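Local coordinates for protein alpha-fucosidase GH29 (Fusarium graminearum, PDB 4PSR) that hydrolyses alpha-L-fucosides as a family 29 glycoside hydrolase, probably releasing alpha-1,6-linked fucose from the N-acetylglucosamine core of glycoproteins, at residues 448-453 against 473-478; 415-420 against 484-489; 170-175 against 209-214; 205-210 against 247-252. All coordinates share one frame; numbering follows the deposited sequence. Where two conformers were deposited one is given.

Interaction 1. Residues 448-453 against 473-478; sequences VELLGD and ITLPSQ
Leu450 meets the ring of Pro476 in the closest approach of this contact, its CD2 lying 3.9 Å from Pro476 CG. The leucine CG stands anti to the backbone N (chi1 -169°), beyond which the two methyls divide their work. CD2 turns to the proline ring, while CD1 faces the isobutyl end of Leu475 and comes to 4.4 Å from its CD2. Leu450 CB also touches the ring, 4.1 Å from Pro476 CG, so the proline is met by both the root and one branch of the leucine. The side-chain contacts are all apolar, and no hydrogen bond joins 448-453 to 473-478. Here the end of strand 445-451, in the six-stranded antiparallel sheet of the C-terminal beta domain, faces strand 471-474 of a separate three-stranded sheet and the loop that follows it. The two segments thus pack through side chains, as layers do in a beta sandwich. A second, separate methyl contact joins the strands themselves: Val448 CG1 and Ile473 CG2, both anti to their backbone N, meet at 4.2 Å. The loop beyond Pro476 opens to solvent, Ser477 giving little but its carbonyl O, 4.4 Å from Leu450 CD2. Farther out Asp453 and Gln478 are exposed; Asp453 OD1 accepts a hydrogen bond from Ala480 N, and Gln478 NE2 bonds to Tyr485 OH.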
loop_
_atom_site.group_PDB
_atom_site.type_symbol
_atom_site.label_atom_id
_atom_site.label_comp_id
_atom_site.label_asym_id
_atom_site.label_seq_id
_atom_site.Cartn_x
_atom_site.Cartn_y
_atom_site.Cartn_z
ATOM N N VAL A 448 -3.278 30.078 11.026
ATOM C CA VAL A 448 -2.159 29.240 10.621
ATOM C C VAL A 448 -1.476 28.849 11.926
ATOM O O VAL A 448 -1.087 29.713 12.713
ATOM C CB VAL A 448 -1.176 30.020 9.712
ATOM C CG1 VAL A 448 0.029 29.136 9.337
ATOM C CG2 VAL A 448 -1.890 30.583 8.482
ATOM N N GLU A 449 -1.323 27.555 12.178
ATOM C CA GLU A 449 -0.818 27.052 13.443
ATOM C C GLU A 449 0.202 25.953 13.185
ATOM O O GLU A 449 0.050 25.159 12.254
ATOM C CB GLU A 449 -1.942 26.450 14.277
ATOM C CG GLU A 449 -3.116 27.393 14.541
ATOM C CD GLU A 449 -4.278 26.669 15.183
ATOM O OE1 GLU A 449 -4.954 25.861 14.497
ATOM O OE2 GLU A 449 -4.514 26.903 16.384
ATOM N N LEU A 450 1.238 25.915 13.996
ATOM C CA LEU A 450 2.201 24.817 14.014
ATOM C C LEU A 450 1.825 23.791 15.063
ATOM O O LEU A 450 1.628 24.120 16.244
ATOM C CB LEU A 450 3.607 25.332 14.315
ATOM C CG LEU A 450 4.764 24.343 14.121
ATOM C CD1 LEU A 450 4.924 23.962 12.651
ATOM C CD2 LEU A 450 6.083 24.923 14.641
ATOM N N LEU A 451 1.721 22.521 14.680
ATOM C CA LEU A 451 1.427 21.476 15.635
ATOM C C LEU A 451 2.615 21.324 16.573
ATOM O O LEU A 451 3.762 21.333 16.142
ATOM C CB LEU A 451 1.115 20.156 14.922
ATOM C CG LEU A 451 -0.347 19.959 14.561
ATOM C CD1 LEU A 451 -0.788 20.982 13.552
ATOM C CD2 LEU A 451 -0.556 18.552 14.041
ATOM N N GLY A 452 2.318 21.236 17.867
ATOM C CA GLY A 452 3.333 21.277 18.899
ATOM C C GLY A 452 3.843 19.941 19.395
ATOM O O GLY A 452 3.800 18.946 18.682
ATOM N N ASP A 453 4.322 19.902 20.637
ATOM C CA ASP A 453 5.081 18.775 21.139
ATOM C C ASP A 453 4.238 17.557 21.385
ATOM O O ASP A 453 4.732 16.436 21.303
ATOM C CB ASP A 453 5.775 19.141 22.465
ATOM C CG ASP A 453 6.881 20.146 22.303
ATOM O OD1 ASP A 453 7.106 20.675 21.196
ATOM O OD2 ASP A 453 7.527 20.460 23.343
ATOM N N ILE A 473 5.281 31.708 4.830
ATOM C CA ILE A 473 4.945 31.564 6.237
ATOM C C ILE A 473 6.211 31.605 7.103
ATOM O O ILE A 473 7.129 30.806 6.918
ATOM C CB ILE A 473 4.223 30.223 6.480
ATOM C CG1 ILE A 473 2.963 30.135 5.606
ATOM C CG2 ILE A 473 3.885 30.049 7.947
ATOM C CD1 ILE A 473 2.247 28.749 5.632
ATOM N N THR A 474 6.242 32.520 8.067
ATOM C CA THR A 474 7.345 32.603 9.026
ATOM C C THR A 474 7.050 31.760 10.253
ATOM O O THR A 474 6.052 31.960 10.939
ATOM C CB THR A 474 7.566 34.053 9.454
ATOM O OG1 THR A 474 7.954 34.808 8.304
ATOM C CG2 THR A 474 8.661 34.152 10.506
ATOM N N LEU A 475 7.921 30.803 10.538
ATOM C CA LEU A 475 7.648 29.853 11.607
ATOM C C LEU A 475 7.896 30.449 12.989
ATOM O O LEU A 475 8.778 31.296 13.143
ATOM C CB LEU A 475 8.513 28.605 11.427
ATOM C CG LEU A 475 8.216 27.782 10.164
ATOM C CD1 LEU A 475 9.272 26.703 10.009
ATOM C CD2 LEU A 475 6.830 27.161 10.249
ATOM N N PRO A 476 7.138 29.978 13.998
ATOM C CA PRO A 476 7.441 30.298 15.398
ATOM C C PRO A 476 8.637 29.486 15.861
ATOM O O PRO A 476 9.310 28.820 15.052
ATOM C CB PRO A 476 6.160 29.885 16.140
ATOM C CG PRO A 476 5.609 28.733 15.311
ATOM C CD PRO A 476 5.949 29.111 13.879
ATOM N N SER A 477 8.912 29.543 17.155
ATOM C CA SER A 477 10.018 28.801 17.736
ATOM C C SER A 477 9.855 27.296 17.500
ATOM O O SER A 477 8.771 26.728 17.678
ATOM C CB SER A 477 10.128 29.115 19.233
ATOM O OG SER A 477 11.024 28.231 19.887
ATOM N N GLN A 478 10.948 26.671 17.103
ATOM C CA GLN A 478 10.931 25.251 16.763
ATOM C C GLN A 478 10.448 24.448 17.974
ATOM O O GLN A 478 10.927 24.665 19.097
ATOM C CB GLN A 478 12.326 24.785 16.316
ATOM C CG GLN A 478 12.402 23.319 15.871
ATOM C CD GLN A 478 13.766 22.902 15.393
ATOM O OE1 GLN A 478 14.709 23.692 15.392
ATOM N NE2 GLN A 478 13.887 21.649 14.991
#

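Interaction 2. Residues 415-420 against 484-489; sequences VLYVTV and AYVLKL
Tyr417 and Lys488 lie side by side and point the same way, the aromatic CE1 3.7 Å from Lys488 CG. Val415 CG1 covers one face of the tyrosine ring near its rim, 3.6 Å above the plane, and also touches Lys488 CG. The lysine is fully extended, its CG anti to the backbone N (chi1 175°), and its NZ makes a salt bridge to Glu371 OE2, which also hydrogen-bonds Tyr417 OH; the shared carboxylate ties both polar ends together. On the other face of the sheet, Val418 CG2 meets Leu489 CD1 at 4.0 Å and Val418 CB meets Leu487 CB at 4.2 Å. Six backbone hydrogen bonds fix this antiparallel register, two each in the hydrogen-bonded pairs Leu416-Leu489, Val418-Leu487 and Val420-Tyr485. The strand axes run 158° apart. Within the six-stranded antiparallel sheet of the C-terminal beta domain, 415-420 has strand 405-409 as its other neighbour, 485-491 has strand 445-451, and helix 353-369 packs on Ala484, Tyr485 and Val486.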
loop_
_atom_site.group_PDB
_atom_site.type_symbol
_atom_site.label_atom_id
_atom_site.label_comp_id
_atom_site.label_asym_id
_atom_site.label_seq_id
_atom_site.Cartn_x
_atom_site.Cartn_y
_atom_site.Cartn_z
ATOM N N VAL A 415 -9.763 22.581 6.342
ATOM C CA VAL A 415 -8.439 22.610 6.959
ATOM C C VAL A 415 -7.435 21.917 6.028
ATOM O O VAL A 415 -7.653 20.775 5.590
ATOM C CB VAL A 415 -8.396 21.924 8.334
ATOM C CG1 VAL A 415 -6.977 21.865 8.843
ATOM C CG2 VAL A 415 -9.282 22.675 9.355
ATOM N N LEU A 416 -6.373 22.634 5.688
ATOM C CA LEU A 416 -5.266 22.076 4.907
ATOM C C LEU A 416 -4.083 21.897 5.825
ATOM O O LEU A 416 -3.643 22.841 6.495
ATOM C CB LEU A 416 -4.904 23.022 3.766
ATOM C CG LEU A 416 -3.832 22.588 2.746
ATOM C CD1 LEU A 416 -4.300 21.374 1.895
ATOM C CD2 LEU A 416 -3.411 23.766 1.869
ATOM N N TYR A 417 -3.552 20.676 5.865
ATOM C CA TYR A 417 -2.322 20.369 6.582
ATOM C C TYR A 417 -1.165 20.425 5.603
ATOM O O TYR A 417 -1.212 19.795 4.535
ATOM C CB TYR A 417 -2.400 18.987 7.235
ATOM C CG TYR A 417 -3.514 18.892 8.259
ATOM C CD1 TYR A 417 -3.343 19.412 9.539
ATOM C CD2 TYR A 417 -4.748 18.347 7.927
ATOM C CE1 TYR A 417 -4.351 19.367 10.456
ATOM C CE2 TYR A 417 -5.777 18.325 8.853
ATOM C CZ TYR A 417 -5.566 18.813 10.110
ATOM O OH TYR A 417 -6.607 18.796 11.040
ATOM N N VAL A 418 -0.168 21.219 5.947
ATOM C CA VAL A 418 1.038 21.398 5.160
ATOM C C VAL A 418 2.182 20.832 5.958
ATOM O O VAL A 418 2.621 21.422 6.958
ATOM C CB VAL A 418 1.308 22.872 4.882
ATOM C CG1 VAL A 418 2.615 23.025 4.086
ATOM C CG2 VAL A 418 0.125 23.495 4.154
ATOM N N THR A 419 2.658 19.671 5.538
ATOM C CA THR A 419 3.674 18.961 6.285
ATOM C C THR A 419 5.016 19.138 5.593
ATOM O O THR A 419 5.171 18.783 4.434
ATOM C CB THR A 419 3.331 17.442 6.466
ATOM O OG1 THR A 419 2.120 17.298 7.225
ATOM C CG2 THR A 419 4.418 16.736 7.218
ATOM N N VAL A 420 5.974 19.728 6.308
ATOM C CA VAL A 420 7.290 20.055 5.765
ATOM C C VAL A 420 8.285 19.011 6.270
ATOM O O VAL A 420 8.280 18.647 7.437
ATOM C CB VAL A 420 7.722 21.529 6.093
ATOM C CG1 VAL A 420 7.899 21.757 7.595
ATOM C CG2 VAL A 420 8.972 21.942 5.320
ATOM N N ALA A 484 9.333 15.294 10.654
ATOM C CA ALA A 484 8.669 16.269 9.812
ATOM C C ALA A 484 7.876 17.192 10.751
ATOM O O ALA A 484 7.705 16.873 11.934
ATOM C CB ALA A 484 7.731 15.563 8.803
ATOM N N TYR A 485 7.414 18.319 10.211
ATOM C CA TYR A 485 6.705 19.344 10.986
ATOM C C TYR A 485 5.423 19.688 10.260
ATOM O O TYR A 485 5.375 19.654 9.040
ATOM C CB TYR A 485 7.586 20.596 11.194
ATOM C CG TYR A 485 8.842 20.263 11.967
ATOM C CD1 TYR A 485 9.984 19.834 11.314
ATOM C CD2 TYR A 485 8.888 20.346 13.354
ATOM C CE1 TYR A 485 11.123 19.475 12.013
ATOM C CE2 TYR A 485 10.045 19.986 14.059
ATOM C CZ TYR A 485 11.156 19.585 13.383
ATOM O OH TYR A 485 12.305 19.235 14.059
ATOM N N VAL A 486 4.377 20.000 11.012
ATOM C CA VAL A 486 3.060 20.186 10.432
ATOM C C VAL A 486 2.466 21.555 10.707
ATOM O O VAL A 486 2.293 21.948 11.872
ATOM C CB VAL A 486 2.053 19.106 10.941
ATOM C CG1 VAL A 486 0.704 19.245 10.263
ATOM C CG2 VAL A 486 2.576 17.690 10.747
ATOM N N LEU A 487 2.098 22.240 9.641
ATOM C CA LEU A 487 1.291 23.462 9.711
ATOM C C LEU A 487 -0.172 23.130 9.443
ATOM O O LEU A 487 -0.499 22.305 8.579
ATOM C CB LEU A 487 1.775 24.487 8.697
ATOM C CG LEU A 487 3.162 25.078 8.952
ATOM C CD1 LEU A 487 3.732 25.708 7.715
ATOM C CD2 LEU A 487 3.110 26.115 10.093
ATOM N N LYS A 488 -1.061 23.806 10.168
ATOM C CA LYS A 488 -2.506 23.605 10.035
ATOM C C LYS A 488 -3.119 24.919 9.623
ATOM O O LYS A 488 -3.008 25.912 10.373
ATOM C CB LYS A 488 -3.102 23.113 11.355
ATOM C CG LYS A 488 -4.609 22.977 11.383
ATOM C CD LYS A 488 -5.074 22.478 12.738
ATOM C CE LYS A 488 -6.565 22.266 12.784
ATOM N NZ LYS A 488 -6.988 21.762 14.112
ATOM N N LEU A 489 -3.744 24.954 8.458
ATOM C CA LEU A 489 -4.330 26.177 7.893
ATOM C C LEU A 489 -5.835 26.022 7.875
ATOM O O LEU A 489 -6.367 25.143 7.228
ATOM C CB LEU A 489 -3.818 26.438 6.473
ATOM C CG LEU A 489 -2.410 27.020 6.260
ATOM C CD1 LEU A 489 -1.349 26.100 6.800
ATOM C CD2 LEU A 489 -2.152 27.255 4.802
#

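Interaction 3. Residues 170-175 against 209-214; sequences MHQAYN and DKHREM
Gln172 lays its amide nitrogen over the centre of the His211 imidazole, NE2 standing 3.4 Å above the ring plane. The amide and ring planes are 80° apart, so the amide stands nearly upright on the ring. Its NE2 is also a donor to Trp207 O, one turn before His211 on helix 200-218, which fixes the group's position. Gln172 CG sits between the backbone N and the carbonyl carbon (chi1 85°), where it passes Lys210 CD at 4.0 Å. The two side chains slide past each other in opposite directions. A water joins the backbone carbonyl O of Gln172, to which it donates, to Lys210 NZ, from which it accepts, each at 2.9 Å; the same ammonium forms a salt bridge with Glu125. Met170 takes another part of the imidazole, CB and CG each 3.7 Å from His211 CE1 and its CE methyl 3.9 Å from His211 ND1. This ND1 is buried without a hydrogen-bond partner, whereas NE2 is satisfied elsewhere in the structure. Met170 and Met214 meet tip to tip, Met170 CG lying 3.9 Å from Met214 CE. Next to Met170, His171 touches the bound fucose, so this packing adjoins the sugar site. Met170 ends barrel strand 165-170, between strands 119-125 and 222-225, while helix 200-218 covers this part of the TIM barrel, with His211 and Met214 also resting on Ile223 of strand 222-225.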
loop_
_atom_site.group_PDB
_atom_site.type_symbol
_atom_site.label_atom_id
_atom_site.label_comp_id
_atom_site.label_asym_id
_atom_site.label_seq_id
_atom_site.Cartn_x
_atom_site.Cartn_y
_atom_site.Cartn_z
ATOM N N MET A 170 -1.757 -13.139 0.919
ATOM C CA MET A 170 -1.832 -14.414 0.228
ATOM C C MET A 170 -1.123 -14.294 -1.113
ATOM O O MET A 170 -1.467 -13.419 -1.911
ATOM C CB MET A 170 -3.282 -14.799 0.012
ATOM C CG MET A 170 -4.078 -15.004 1.288
ATOM S SD MET A 170 -3.616 -16.496 2.189
ATOM C CE MET A 170 -4.428 -17.731 1.147
ATOM N N HIS A 171 -0.140 -15.155 -1.355
ATOM C CA HIS A 171 0.657 -15.091 -2.579
ATOM C C HIS A 171 0.661 -16.468 -3.295
ATOM O O HIS A 171 1.648 -16.856 -3.926
ATOM C CB HIS A 171 2.126 -14.643 -2.323
ATOM C CG HIS A 171 2.334 -13.560 -1.289
ATOM N ND1 HIS A 171 3.134 -12.464 -1.527
ATOM C CD2 HIS A 171 1.917 -13.445 0.001
ATOM C CE1 HIS A 171 3.209 -11.722 -0.427
ATOM N NE2 HIS A 171 2.481 -12.299 0.513
ATOM N N GLN A 172 -0.470 -17.166 -3.228
ATOM C CA GLN A 172 -0.491 -18.586 -3.573
ATOM C C GLN A 172 -0.756 -18.886 -5.048
ATOM O O GLN A 172 -0.681 -20.042 -5.452
ATOM C CB GLN A 172 -1.394 -19.380 -2.619
ATOM C CG GLN A 172 -2.882 -19.445 -2.906
ATOM C CD GLN A 172 -3.683 -18.188 -2.621
ATOM O OE1 GLN A 172 -3.124 -17.090 -2.497
ATOM N NE2 GLN A 172 -5.008 -18.327 -2.525
ATOM N N ALA A 173 -0.985 -17.859 -5.858
ATOM C CA ALA A 173 -1.123 -18.068 -7.310
ATOM C C ALA A 173 0.186 -18.407 -7.983
ATOM O O ALA A 173 0.227 -19.309 -8.852
ATOM C CB ALA A 173 -1.729 -16.861 -7.963
ATOM N N TYR A 174 1.278 -17.719 -7.659
ATOM C CA TYR A 174 2.520 -17.955 -8.402
ATOM C C TYR A 174 3.124 -19.318 -8.062
ATOM O O TYR A 174 3.910 -19.895 -8.833
ATOM C CB TYR A 174 3.512 -16.808 -8.182
ATOM C CG TYR A 174 4.790 -16.875 -8.969
ATOM C CD1 TYR A 174 4.801 -17.247 -10.314
ATOM C CD2 TYR A 174 5.985 -16.486 -8.396
ATOM C CE1 TYR A 174 5.974 -17.284 -11.019
ATOM C CE2 TYR A 174 7.177 -16.521 -9.105
ATOM C CZ TYR A 174 7.163 -16.902 -10.426
ATOM O OH TYR A 174 8.380 -16.924 -11.092
ATOM N N ASN A 175 2.694 -19.887 -6.934
ATOM C CA ASN A 175 3.115 -21.224 -6.541
ATOM C C ASN A 175 3.048 -22.268 -7.667
ATOM O O ASN A 175 3.971 -23.084 -7.785
ATOM C CB ASN A 175 2.266 -21.685 -5.335
ATOM C CG ASN A 175 2.495 -23.125 -4.977
ATOM O OD1 ASN A 175 1.688 -23.989 -5.343
ATOM N ND2 ASN A 175 3.601 -23.416 -4.300
ATOM N N ASP A 209 -9.843 -22.767 -2.483
ATOM C CA ASP A 209 -10.104 -23.467 -1.221
ATOM C C ASP A 209 -9.211 -22.910 -0.103
ATOM O O ASP A 209 -9.628 -22.815 1.050
ATOM C CB ASP A 209 -9.871 -24.969 -1.350
ATOM C CG ASP A 209 -10.938 -25.672 -2.185
ATOM O OD1 ASP A 209 -12.009 -25.093 -2.406
ATOM O OD2 ASP A 209 -10.686 -26.830 -2.568
ATOM N N LYS A 210 -7.968 -22.553 -0.428
ATOM C CA LYS A 210 -7.071 -21.936 0.548
ATOM C C LYS A 210 -7.641 -20.601 1.041
ATOM O O LYS A 210 -7.699 -20.324 2.264
ATOM C CB LYS A 210 -5.677 -21.754 -0.048
ATOM C CG LYS A 210 -4.851 -23.021 -0.097
ATOM C CD LYS A 210 -3.603 -22.840 -0.964
ATOM C CE LYS A 210 -2.631 -23.996 -0.815
ATOM N NZ LYS A 210 -1.385 -23.689 -1.570
ATOM N N HIS A 211 -8.036 -19.728 0.111
ATOM C CA HIS A 211 -8.676 -18.474 0.501
ATOM C C HIS A 211 -9.912 -18.684 1.369
ATOM O O HIS A 211 -10.067 -18.038 2.399
ATOM C CB HIS A 211 -9.149 -17.688 -0.716
ATOM C CG HIS A 211 -8.163 -16.736 -1.297
ATOM N ND1 HIS A 211 -7.388 -15.903 -0.515
ATOM C CD2 HIS A 211 -7.884 -16.424 -2.584
ATOM C CE1 HIS A 211 -6.681 -15.112 -1.301
ATOM N NE2 HIS A 211 -6.964 -15.405 -2.564
ATOM N N ARG A 212 -10.792 -19.577 0.942
ATOM C CA ARG A 212 -12.048 -19.827 1.638
ATOM C C ARG A 212 -11.820 -20.303 3.076
ATOM O O ARG A 212 -12.453 -19.817 4.021
ATOM C CB ARG A 212 -12.878 -20.857 0.867
ATOM C CG ARG A 212 -14.035 -21.430 1.675
ATOM C CD ARG A 212 -15.081 -22.110 0.813
ATOM N NE ARG A 212 -14.493 -23.214 0.073
ATOM C CZ ARG A 212 -15.174 -24.084 -0.661
ATOM N NH1 ARG A 212 -14.524 -25.046 -1.296
ATOM N NH2 ARG A 212 -16.490 -23.987 -0.769
ATOM N N GLU A 213 -10.916 -21.257 3.230
ATOM C CA GLU A 213 -10.624 -21.861 4.531
ATOM C C GLU A 213 -9.995 -20.801 5.430
ATOM O O GLU A 213 -10.385 -20.626 6.594
ATOM C CB GLU A 213 -9.688 -23.049 4.364
ATOM C CG GLU A 213 -9.458 -23.876 5.632
ATOM C CD GLU A 213 -8.496 -24.993 5.345
ATOM O OE1 GLU A 213 -7.339 -24.663 5.000
ATOM O OE2 GLU A 213 -8.895 -26.194 5.327
ATOM N N MET A 214 -9.016 -20.062 4.902
ATOM C CA MET A 214 -8.341 -19.043 5.692
ATOM C C MET A 214 -9.331 -17.970 6.119
ATOM O O MET A 214 -9.334 -17.528 7.276
ATOM C CB MET A 214 -7.166 -18.419 4.893
ATOM C CG MET A 214 -6.490 -17.197 5.575
ATOM S SD MET A 214 -7.393 -15.649 5.362
ATOM C CE MET A 214 -7.169 -15.389 3.598
HETATM O O HOH W 1 -1.578 -22.458 -4.195
#

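Interaction 4. Residues 205-210 against 247-252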
loop_
_atom_site.group_PDB
_atom_site.type_symbol
_atom_site.label_atom_id
_atom_site.label_comp_id
_atom_site.label_asym_id
_atom_site.label_seq_id
_atom_site.Cartn_x
_atom_site.Cartn_y
_atom_site.Cartn_z
ATOM N N GLN A 205 -8.586 -24.922 -8.132
ATOM C CA GLN A 205 -9.505 -25.191 -7.051
ATOM C C GLN A 205 -8.848 -24.955 -5.685
ATOM O O GLN A 205 -9.505 -24.396 -4.787
ATOM C CB GLN A 205 -10.047 -26.639 -7.151
ATOM C CG GLN A 205 -11.037 -26.997 -6.058
ATOM C CD GLN A 205 -12.367 -26.278 -6.243
ATOM O OE1 GLN A 205 -13.003 -26.407 -7.292
ATOM N NE2 GLN A 205 -12.806 -25.533 -5.238
ATOM N N LEU A 206 -7.609 -25.386 -5.527
ATOM C CA LEU A 206 -6.860 -25.224 -4.289
ATOM C C LEU A 206 -6.619 -23.745 -4.005
ATOM O O LEU A 206 -6.644 -23.332 -2.823
ATOM C CB LEU A 206 -5.551 -26.022 -4.350
ATOM C CG LEU A 206 -4.674 -25.974 -3.104
ATOM C CD1 LEU A 206 -5.397 -26.588 -1.902
ATOM C CD2 LEU A 206 -3.363 -26.710 -3.340
ATOM N N TRP A 207 -6.426 -22.922 -5.031
ATOM C CA TRP A 207 -6.236 -21.477 -4.816
ATOM C C TRP A 207 -7.438 -20.902 -4.089
ATOM O O TRP A 207 -7.312 -20.163 -3.097
ATOM C CB TRP A 207 -6.025 -20.775 -6.162
ATOM C CG TRP A 207 -5.879 -19.273 -6.051
ATOM C CD1 TRP A 207 -4.721 -18.568 -5.880
ATOM C CD2 TRP A 207 -6.937 -18.314 -6.117
ATOM N NE1 TRP A 207 -5.008 -17.211 -5.810
ATOM C CE2 TRP A 207 -6.353 -17.027 -5.934
ATOM C CE3 TRP A 207 -8.321 -18.410 -6.287
ATOM C CZ2 TRP A 207 -7.113 -15.851 -5.967
ATOM C CZ3 TRP A 207 -9.074 -17.247 -6.302
ATOM C CH2 TRP A 207 -8.464 -15.974 -6.136
ATOM N N PHE A 208 -8.622 -21.249 -4.583
ATOM C CA PHE A 208 -9.873 -20.837 -3.976
ATOM C C PHE A 208 -10.084 -21.462 -2.594
ATOM O O PHE A 208 -10.427 -20.756 -1.630
ATOM C CB PHE A 208 -11.083 -21.168 -4.866
ATOM C CG PHE A 208 -12.392 -20.975 -4.169
ATOM C CD1 PHE A 208 -13.000 -19.735 -4.143
ATOM C CD2 PHE A 208 -13.006 -22.012 -3.502
ATOM C CE1 PHE A 208 -14.201 -19.538 -3.468
ATOM C CE2 PHE A 208 -14.193 -21.811 -2.836
ATOM C CZ PHE A 208 -14.787 -20.566 -2.823
ATOM N N ASP A 209 -9.843 -22.767 -2.483
ATOM C CA ASP A 209 -10.104 -23.467 -1.221
ATOM C C ASP A 209 -9.211 -22.910 -0.103
ATOM O O ASP A 209 -9.628 -22.815 1.050
ATOM C CB ASP A 209 -9.871 -24.969 -1.350
ATOM C CG ASP A 209 -10.938 -25.672 -2.185
ATOM O OD1 ASP A 209 -12.009 -25.093 -2.406
ATOM O OD2 ASP A 209 -10.686 -26.830 -2.568
ATOM N N LYS A 210 -7.968 -22.553 -0.428
ATOM C CA LYS A 210 -7.071 -21.936 0.548
ATOM C C LYS A 210 -7.641 -20.601 1.041
ATOM O O LYS A 210 -7.699 -20.324 2.264
ATOM C CB LYS A 210 -5.677 -21.754 -0.048
ATOM C CG LYS A 210 -4.851 -23.021 -0.097
ATOM C CD LYS A 210 -3.603 -22.840 -0.964
ATOM C CE LYS A 210 -2.631 -23.996 -0.815
ATOM N NZ LYS A 210 -1.385 -23.689 -1.570
ATOM N N GLN A 247 -13.103 -18.246 -13.333
ATOM C CA GLN A 247 -14.239 -18.682 -12.543
ATOM C C GLN A 247 -13.873 -18.720 -11.052
ATOM O O GLN A 247 -14.646 -18.299 -10.193
ATOM C CB GLN A 247 -14.724 -20.061 -13.020
ATOM C CG GLN A 247 -15.898 -20.604 -12.257
ATOM C CD GLN A 247 -16.615 -21.753 -12.967
ATOM O OE1 GLN A 247 -16.118 -22.316 -13.945
ATOM N NE2 GLN A 247 -17.792 -22.103 -12.469
ATOM N N LYS A 248 -12.680 -19.223 -10.763
ATOM C CA LYS A 248 -12.214 -19.348 -9.382
ATOM C C LYS A 248 -11.949 -17.969 -8.760
ATOM O O LYS A 248 -12.255 -17.731 -7.574
ATOM C CB LYS A 248 -11.011 -20.273 -9.279
ATOM C CG LYS A 248 -11.368 -21.768 -9.577
ATOM C CD LYS A 248 -12.285 -22.296 -8.536
ATOM C CE LYS A 248 -12.755 -23.691 -8.810
ATOM N NZ LYS A 248 -14.054 -23.661 -9.483
ATOM N N ARG A 249 -11.403 -17.046 -9.543
ATOM C CA ARG A 249 -11.274 -15.660 -9.068
ATOM C C ARG A 249 -12.605 -15.050 -8.709
ATOM O O ARG A 249 -12.762 -14.452 -7.652
ATOM C CB ARG A 249 -10.552 -14.830 -10.122
ATOM C CG ARG A 249 -9.082 -15.106 -10.192
ATOM C CD ARG A 249 -8.408 -14.272 -11.242
ATOM N NE ARG A 249 -8.439 -14.837 -12.593
ATOM C CZ ARG A 249 -8.791 -14.174 -13.691
ATOM N NH1 ARG A 249 -9.301 -12.961 -13.661
ATOM N NH2 ARG A 249 -8.675 -14.784 -14.866
ATOM N N LEU A 250 -13.597 -15.239 -9.568
ATOM C CA LEU A 250 -14.916 -14.698 -9.340
ATOM C C LEU A 250 -15.597 -15.365 -8.143
ATOM O O LEU A 250 -16.321 -14.702 -7.397
ATOM C CB LEU A 250 -15.794 -14.854 -10.594
ATOM C CG LEU A 250 -15.440 -13.874 -11.704
ATOM C CD1 LEU A 250 -16.159 -14.292 -12.984
ATOM C CD2 LEU A 250 -15.873 -12.478 -11.290
ATOM N N GLU A 251 -15.359 -16.667 -7.958
ATOM C CA GLU A 251 -15.947 -17.371 -6.820
ATOM C C GLU A 251 -15.331 -16.860 -5.495
ATOM O O GLU A 251 -16.030 -16.719 -4.499
ATOM C CB GLU A 251 -15.754 -18.881 -6.995
ATOM C CG GLU A 251 -16.721 -19.463 -8.043
ATOM C CD GLU A 251 -16.390 -20.866 -8.496
ATOM O OE1 GLU A 251 -15.401 -21.447 -8.037
ATOM O OE2 GLU A 251 -17.147 -21.392 -9.347
ATOM N N PHE A 252 -14.020 -16.595 -5.510
ATOM C CA PHE A 252 -13.375 -15.959 -4.353
ATOM C C PHE A 252 -14.001 -14.602 -4.013
ATOM O O PHE A 252 -14.368 -14.349 -2.842
ATOM C CB PHE A 252 -11.872 -15.763 -4.569
ATOM C CG PHE A 252 -11.280 -14.804 -3.575
ATOM C CD1 PHE A 252 -11.150 -15.144 -2.227
ATOM C CD2 PHE A 252 -10.919 -13.522 -3.973
ATOM C CE1 PHE A 252 -10.646 -14.225 -1.302
ATOM C CE2 PHE A 252 -10.410 -12.598 -3.062
ATOM C CZ PHE A 252 -10.279 -12.948 -1.728
#
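Gln205 begins the contact, its OE1 lying 3.1 Å from Lys248 CE, while its NE2 reaches along its own helix to Asp209 OD1. Two residues on, Trp207 extends the six-membered part of its indole toward the other helix. Its CZ3 lies 3.6 Å from Phe252 CB and also meets Lys248 O at the ring edge, near the indole plane. The indole six-membered ring and the Phe252 ring are turned 74° to each other. Phe208 follows, its CG anti to the backbone N (chi1 170°), and presents its ring edge to backbone: CE1 is 3.5 Å from Glu251 O, and CD1 is 3.6 Å from Phe252 N. Lys248 CD touches the root of the side chain, 4.0 Å from Phe208 CB. Segments 205-210 and 247-252 run nearly parallel, 9° apart with axes 9.3 Å from each other, as successive outer helices of a TIM barrel do. No hydrogen bond crosses; Lys248 NZ pairs with Glu251 OE1 on its own helix, so these segments meet by van der Waals packing of aromatic edges and aliphatic carbons, partly against backbone polar atoms.

Interactions 3 and 4 both use helix 200-218 of the TIM barrel, sharing Asp209 and Lys210; Phe252 of 247-252 stacks on His211, and both rest on Ile223 of strand 222-225. Interactions 1 and 2 belong to the C-terminal beta domain, far from the barrel pair. There Glu449 and Leu451 bond through their backbones to Lys488 and Val486, making 445-451 the sheet neighbour of 485-491. Interactions 1, 2 and 3 are buried, the first with an exposed loop side; interaction 4 is partly buried. Only interaction 2 is backbone hydrogen bonding; interaction 1 is apolar contact of one sheet's strand with a strand of another sheet and the loop after it, interaction 3 a mix with a water, and interaction 4 an aromatic helix pair with charged side chains at its partly exposed side.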